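Local coordinates for protein isocitrate dehydrogenase [NAD] subunit 1 (Saccharomyces cerevisiae, PDB 3BLX) that forms one of the two kinds of subunit in the octameric mitochondrial enzyme that oxidises isocitrate to 2-oxoglutarate with NAD, and also binds RNA, at residues Glu65-Leu70 and Asn94-Lys99; Ile47-Ile52 and Thr296-His301. One frame throughout, in Å; residues are numbered along the deposited sequence.

Contact 1: Glu65-Leu70 and Asn94-Lys99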
loop_
_atom_site.group_PDB
_atom_site.type_symbol
_atom_site.label_atom_id
_atom_site.label_comp_id
_atom_site.label_asym_id
_atom_site.label_seq_id
_atom_site.Cartn_x
_atom_site.Cartn_y
_atom_site.Cartn_z
ATOM N N GLU E 65 -13.296 -20.996 -3.500
ATOM C CA GLU E 65 -13.050 -21.182 -4.921
ATOM C C GLU E 65 -13.797 -20.196 -5.818
ATOM O O GLU E 65 -13.330 -19.835 -6.903
ATOM C CB GLU E 65 -13.360 -22.621 -5.340
ATOM C CG GLU E 65 -12.286 -23.623 -4.950
ATOM C CD GLU E 65 -10.877 -23.243 -5.432
ATOM O OE1 GLU E 65 -10.758 -22.374 -6.332
ATOM O OE2 GLU E 65 -9.885 -23.821 -4.914
ATOM N N ALA E 66 -14.962 -19.758 -5.374
ATOM C CA ALA E 66 -15.728 -18.790 -6.130
ATOM C C ALA E 66 -15.123 -17.392 -6.017
ATOM O O ALA E 66 -15.027 -16.663 -6.992
ATOM C CB ALA E 66 -17.166 -18.792 -5.655
ATOM N N VAL E 67 -14.717 -17.031 -4.810
ATOM C CA VAL E 67 -14.081 -15.755 -4.577
ATOM C C VAL E 67 -12.808 -15.701 -5.401
ATOM O O VAL E 67 -12.566 -14.736 -6.117
ATOM C CB VAL E 67 -13.804 -15.509 -3.052
ATOM C CG1 VAL E 67 -12.923 -14.291 -2.821
ATOM C CG2 VAL E 67 -15.102 -15.335 -2.316
ATOM N N GLU E 68 -12.018 -16.759 -5.331
ATOM C CA GLU E 68 -10.751 -16.835 -6.045
ATOM C C GLU E 68 -10.950 -16.755 -7.570
ATOM O O GLU E 68 -10.192 -16.077 -8.277
ATOM C CB GLU E 68 -9.986 -18.095 -5.626
ATOM C CG GLU E 68 -8.475 -17.855 -5.372
ATOM C CD GLU E 68 -8.183 -16.648 -4.448
ATOM O OE1 GLU E 68 -7.268 -15.860 -4.773
ATOM O OE2 GLU E 68 -8.854 -16.475 -3.400
ATOM N N SER E 69 -11.993 -17.416 -8.059
ATOM C CA SER E 69 -12.347 -17.334 -9.458
ATOM C C SER E 69 -12.766 -15.926 -9.866
ATOM O O SER E 69 -12.356 -15.451 -10.922
ATOM C CB SER E 69 -13.436 -18.349 -9.781
ATOM O OG SER E 69 -13.830 -18.267 -11.133
ATOM N N LEU E 70 -13.566 -15.252 -9.031
ATOM C CA LEU E 70 -13.945 -13.865 -9.299
ATOM C C LEU E 70 -12.769 -12.912 -9.266
ATOM O O LEU E 70 -12.726 -11.979 -10.045
ATOM C CB LEU E 70 -15.007 -13.389 -8.358
ATOM C CG LEU E 70 -16.399 -13.824 -8.813
ATOM C CD1 LEU E 70 -17.371 -13.690 -7.672
ATOM C CD2 LEU E 70 -16.868 -13.024 -10.008
ATOM N N ASN E 94 -22.492 -14.751 -0.128
ATOM C CA ASN E 94 -22.835 -13.340 -0.140
ATOM C C ASN E 94 -21.962 -12.495 0.795
ATOM O O ASN E 94 -21.665 -11.346 0.495
ATOM C CB ASN E 94 -24.305 -13.143 0.193
ATOM C CG ASN E 94 -25.223 -13.604 -0.909
ATOM O OD1 ASN E 94 -24.997 -13.340 -2.084
ATOM N ND2 ASN E 94 -26.278 -14.288 -0.529
ATOM N N VAL E 95 -21.544 -13.035 1.930
ATOM C CA VAL E 95 -20.755 -12.213 2.795
ATOM C C VAL E 95 -19.355 -12.148 2.220
ATOM O O VAL E 95 -18.711 -11.106 2.267
ATOM C CB VAL E 95 -20.802 -12.612 4.331
ATOM C CG1 VAL E 95 -22.044 -13.360 4.676
ATOM C CG2 VAL E 95 -19.586 -13.382 4.754
ATOM N N ALA E 96 -18.895 -13.247 1.634
ATOM C CA ALA E 96 -17.585 -13.245 0.990
ATOM C C ALA E 96 -17.504 -12.208 -0.134
ATOM O O ALA E 96 -16.537 -11.461 -0.224
ATOM C CB ALA E 96 -17.254 -14.610 0.491
ATOM N N LEU E 97 -18.529 -12.163 -0.974
ATOM C CA LEU E 97 -18.594 -11.197 -2.060
ATOM C C LEU E 97 -18.608 -9.781 -1.530
ATOM O O LEU E 97 -18.098 -8.863 -2.146
ATOM C CB LEU E 97 -19.843 -11.417 -2.920
ATOM C CG LEU E 97 -19.727 -12.364 -4.119
ATOM C CD1 LEU E 97 -18.661 -13.384 -3.921
ATOM C CD2 LEU E 97 -21.057 -13.028 -4.354
ATOM N N ARG E 98 -19.194 -9.599 -0.367
ATOM C CA ARG E 98 -19.328 -8.266 0.178
ATOM C C ARG E 98 -18.085 -7.857 1.006
ATOM O O ARG E 98 -17.616 -6.736 0.905
ATOM C CB ARG E 98 -20.658 -8.179 0.932
ATOM C CG ARG E 98 -20.604 -7.517 2.263
ATOM C CD ARG E 98 -21.800 -7.870 3.115
ATOM N NE ARG E 98 -23.040 -7.874 2.348
ATOM C CZ ARG E 98 -23.914 -8.877 2.367
ATOM N NH1 ARG E 98 -23.697 -9.938 3.130
ATOM N NH2 ARG E 98 -25.008 -8.809 1.631
ATOM N N LYS E 99 -17.532 -8.775 1.793
ATOM C CA LYS E 99 -16.344 -8.468 2.612
ATOM C C LYS E 99 -15.033 -8.545 1.840
ATOM O O LYS E 99 -14.176 -7.705 2.029
ATOM C CB LYS E 99 -16.209 -9.385 3.845
ATOM C CG LYS E 99 -17.449 -9.576 4.701
ATOM C CD LYS E 99 -17.807 -8.385 5.548
ATOM C CE LYS E 99 -19.006 -8.701 6.466
ATOM N NZ LYS E 99 -19.712 -7.469 6.932
#
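Val67 meets Ala96 through a single branch. Its CG2 lies 3.6 Å from Ala96 CB, the shortest approach between the two segments. CG2 stands beside the backbone N of Val67, while CG1 takes the place anti to that N (chi1 170°). This rotation gives the contact to CG2. The same methyl also reaches Leu97, with Val67 CG2 4.4 Å from Leu97 CD1. Leu70, one helical turn after Val67, approaches from its own CD1, which is 4.0 Å from Leu97 CD1. The Leu70 and Leu97 side chains cross at about a right angle and share just these methyl ends. Leu97 CD1 therefore touches both Val67 and Leu70. All four residues are buried, and the contact is wholly apolar.

The segments belong to helices 60-73 and 92-99. The axes of the two short segments come within 10.2 Å and run in broadly the same direction, with a crossing angle of -36°. Helix 60-73 is the helix of a beta-alpha-beta crossover from strand 47-51 to strand 75-80. Both strands are parallel to strand 17-25, which lies between them. Ala66 and Leu70 pack on Ile23 and Thr21 of that strand, and Ser69 OG is hydrogen-bonded to Thr21 OG1.

Leu97 is followed by Arg98, probably a substrate-binding residue as in related enzymes, which faces other partners. Arg98 NE bonds to the backbone O of Asn131 and NH1 to that of Gly89, and Phe136 makes a cation-pi contact with the guanidinium group. Within the helix, Asn94 O lies 3.6 Å above one face of the Arg98 guanidinium, toward the rim.

Contact 2: Ile47-Ile52 and Thr296-His301; sequences IDWETI and TLMLNH
Glu50 OE1 is held by a salt bridge to Arg72 NH2 and more weakly by Ser69 OG. Asn73 ND2 bonds to the other oxygen, OE2. These grips fix Glu50 on strand 47-51 to helix 60-73. Ile47 and Trp49 make the contact with segment 296-301 of helix 289-302, and it is apolar. Ile47 CD1 sits 4.0 Å from Leu299 CD2, and the two side chains cross obliquely. Ile47 CD1 also meets Met298 CE tip to tip at 4.2 Å. Met298 sets out with CG anti to its backbone N (chi1 -175°), then bends about the CG-SD bond (chi3 66°), which turns CE to the strand. Trp49 CH2 is a further 4.2 Å neighbour of Met298 CE, which lies obliquely to the ring. Ile47 CG2 lies 3.9 Å above one face of the indole, toward its rim. The axes of the strand and helix segments come no closer than 13.0 Å, with their directions 119° apart, so long side chains span the gap. Strand 47-51 pairs in parallel with strand 17-25. Phe40 of helix 27-42 touches Ile47, Trp49 and Leu299. Leu299 also packs on helix 306-320, and Met298 on Phe269 of strand 267-269.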
loop_
_atom_site.group_PDB
_atom_site.type_symbol
_atom_site.label_atom_id
_atom_site.label_comp_id
_atom_site.label_asym_id
_atom_site.label_seq_id
_atom_site.Cartn_x
_atom_site.Cartn_y
_atom_site.Cartn_z
ATOM N N ILE E 47 -17.705 -16.677 -24.906
ATOM C CA ILE E 47 -17.590 -16.760 -23.472
ATOM C C ILE E 47 -17.284 -18.181 -23.057
ATOM O O ILE E 47 -17.960 -19.115 -23.471
ATOM C CB ILE E 47 -18.873 -16.252 -22.795
ATOM C CG1 ILE E 47 -18.976 -14.739 -22.965
ATOM C CG2 ILE E 47 -18.886 -16.624 -21.327
ATOM C CD1 ILE E 47 -20.132 -14.122 -22.265
ATOM N N ASP E 48 -16.228 -18.340 -22.272
ATOM C CA ASP E 48 -15.891 -19.616 -21.656
ATOM C C ASP E 48 -16.264 -19.587 -20.172
ATOM O O ASP E 48 -15.823 -18.721 -19.424
ATOM C CB ASP E 48 -14.401 -19.902 -21.807
ATOM C CG ASP E 48 -13.978 -20.187 -23.263
ATOM O OD1 ASP E 48 -14.835 -20.577 -24.087
ATOM O OD2 ASP E 48 -12.769 -20.031 -23.571
ATOM N N TRP E 49 -17.091 -20.524 -19.742
ATOM C CA TRP E 49 -17.486 -20.563 -18.345
ATOM C C TRP E 49 -16.425 -21.231 -17.500
ATOM O O TRP E 49 -15.881 -22.259 -17.876
ATOM C CB TRP E 49 -18.786 -21.311 -18.192
ATOM C CG TRP E 49 -19.884 -20.808 -19.086
ATOM C CD1 TRP E 49 -20.395 -21.433 -20.181
ATOM C CD2 TRP E 49 -20.620 -19.585 -18.939
ATOM N NE1 TRP E 49 -21.390 -20.675 -20.730
ATOM C CE2 TRP E 49 -21.558 -19.539 -19.986
ATOM C CE3 TRP E 49 -20.581 -18.532 -18.018
ATOM C CZ2 TRP E 49 -22.448 -18.493 -20.140
ATOM C CZ3 TRP E 49 -21.457 -17.475 -18.193
ATOM C CH2 TRP E 49 -22.379 -17.467 -19.235
ATOM N N GLU E 50 -16.111 -20.627 -16.363
ATOM C CA GLU E 50 -15.267 -21.290 -15.384
ATOM C C GLU E 50 -16.225 -21.625 -14.274
ATOM O O GLU E 50 -16.463 -20.829 -13.376
ATOM C CB GLU E 50 -14.183 -20.370 -14.882
ATOM C CG GLU E 50 -13.254 -20.993 -13.822
ATOM C CD GLU E 50 -12.045 -20.096 -13.428
ATOM O OE1 GLU E 50 -11.539 -20.233 -12.297
ATOM O OE2 GLU E 50 -11.589 -19.252 -14.235
ATOM N N THR E 51 -16.814 -22.800 -14.371
ATOM C CA THR E 51 -17.927 -23.139 -13.521
ATOM C C THR E 51 -17.478 -23.637 -12.137
ATOM O O THR E 51 -16.563 -24.426 -12.014
ATOM C CB THR E 51 -18.947 -24.063 -14.259
ATOM O OG1 THR E 51 -19.555 -24.947 -13.327
ATOM C CG2 THR E 51 -18.278 -24.866 -15.341
ATOM N N ILE E 52 -18.098 -23.103 -11.091
ATOM C CA ILE E 52 -17.688 -23.410 -9.727
ATOM C C ILE E 52 -18.771 -24.197 -9.008
ATOM O O ILE E 52 -19.911 -23.731 -8.867
ATOM C CB ILE E 52 -17.397 -22.131 -8.876
ATOM C CG1 ILE E 52 -16.413 -21.195 -9.571
ATOM C CG2 ILE E 52 -16.854 -22.532 -7.513
ATOM C CD1 ILE E 52 -15.022 -21.811 -9.750
ATOM N N THR E 296 -28.092 -10.853 -19.881
ATOM C CA THR E 296 -27.909 -9.839 -20.896
ATOM C C THR E 296 -27.321 -8.568 -20.303
ATOM O O THR E 296 -26.550 -7.890 -20.970
ATOM C CB THR E 296 -29.188 -9.564 -21.710
ATOM O OG1 THR E 296 -30.101 -8.785 -20.943
ATOM C CG2 THR E 296 -29.828 -10.863 -22.112
ATOM N N LEU E 297 -27.659 -8.253 -19.051
ATOM C CA LEU E 297 -26.978 -7.169 -18.334
ATOM C C LEU E 297 -25.480 -7.420 -18.339
ATOM O O LEU E 297 -24.692 -6.507 -18.535
ATOM C CB LEU E 297 -27.469 -7.056 -16.899
ATOM C CG LEU E 297 -28.880 -6.505 -16.713
ATOM C CD1 LEU E 297 -29.232 -6.340 -15.233
ATOM C CD2 LEU E 297 -28.989 -5.178 -17.409
ATOM N N MET E 298 -25.095 -8.666 -18.125
ATOM C CA MET E 298 -23.694 -9.066 -18.163
ATOM C C MET E 298 -23.086 -8.860 -19.554
ATOM O O MET E 298 -21.975 -8.366 -19.681
ATOM C CB MET E 298 -23.521 -10.513 -17.697
ATOM C CG MET E 298 -22.093 -10.924 -17.615
ATOM S SD MET E 298 -21.899 -12.685 -17.402
ATOM C CE MET E 298 -22.557 -13.275 -18.975
ATOM N N LEU E 299 -23.817 -9.231 -20.597
ATOM C CA LEU E 299 -23.346 -9.033 -21.961
ATOM C C LEU E 299 -23.079 -7.544 -22.236
ATOM O O LEU E 299 -22.008 -7.185 -22.730
ATOM C CB LEU E 299 -24.354 -9.605 -22.962
ATOM C CG LEU E 299 -24.446 -11.139 -23.014
ATOM C CD1 LEU E 299 -25.581 -11.573 -23.904
ATOM C CD2 LEU E 299 -23.142 -11.792 -23.457
ATOM N N ASN E 300 -24.050 -6.695 -21.913
ATOM C CA ASN E 300 -23.890 -5.248 -22.002
ATOM C C ASN E 300 -22.590 -4.783 -21.352
ATOM O O ASN E 300 -21.812 -4.041 -21.935
ATOM C CB ASN E 300 -25.056 -4.529 -21.318
ATOM C CG ASN E 300 -26.334 -4.529 -22.162
ATOM O OD1 ASN E 300 -26.312 -4.803 -23.366
ATOM N ND2 ASN E 300 -27.452 -4.205 -21.527
ATOM N N HIS E 301 -22.367 -5.239 -20.132
ATOM C CA HIS E 301 -21.200 -4.866 -19.373
ATOM C C HIS E 301 -19.888 -5.327 -20.019
ATOM O O HIS E 301 -18.865 -4.646 -19.946
ATOM C CB HIS E 301 -21.307 -5.477 -17.987
ATOM C CG HIS E 301 -20.427 -4.825 -16.977
ATOM N ND1 HIS E 301 -19.250 -5.394 -16.542
ATOM C CD2 HIS E 301 -20.557 -3.653 -16.299
ATOM C CE1 HIS E 301 -18.680 -4.602 -15.649
ATOM N NE2 HIS E 301 -19.461 -3.547 -15.472
#

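Contacts 1 and 2 are both apolar meetings of side chains, and their centres are about 16 Å apart. Contact 1 is fully buried, while contact 2 is buried except for the partly exposed Trp49. Contact 1 joins two helices near a probable substrate-binding arginine. Contact 2 joins a strand to a helix, away from the annotated sites, and includes an aromatic ring and a methionine. In the sequence, both segments of contact 1 fall between the two segments of contact 2. Strand 47-51 is followed by helix 60-73, and both lie beside strand 17-25. The contacts also touch directly: Ile52 CD1 packs 3.8 Å from Ser69 CB. Asp48 and Glu50 alternate with Ile47 and Trp49 along the strand.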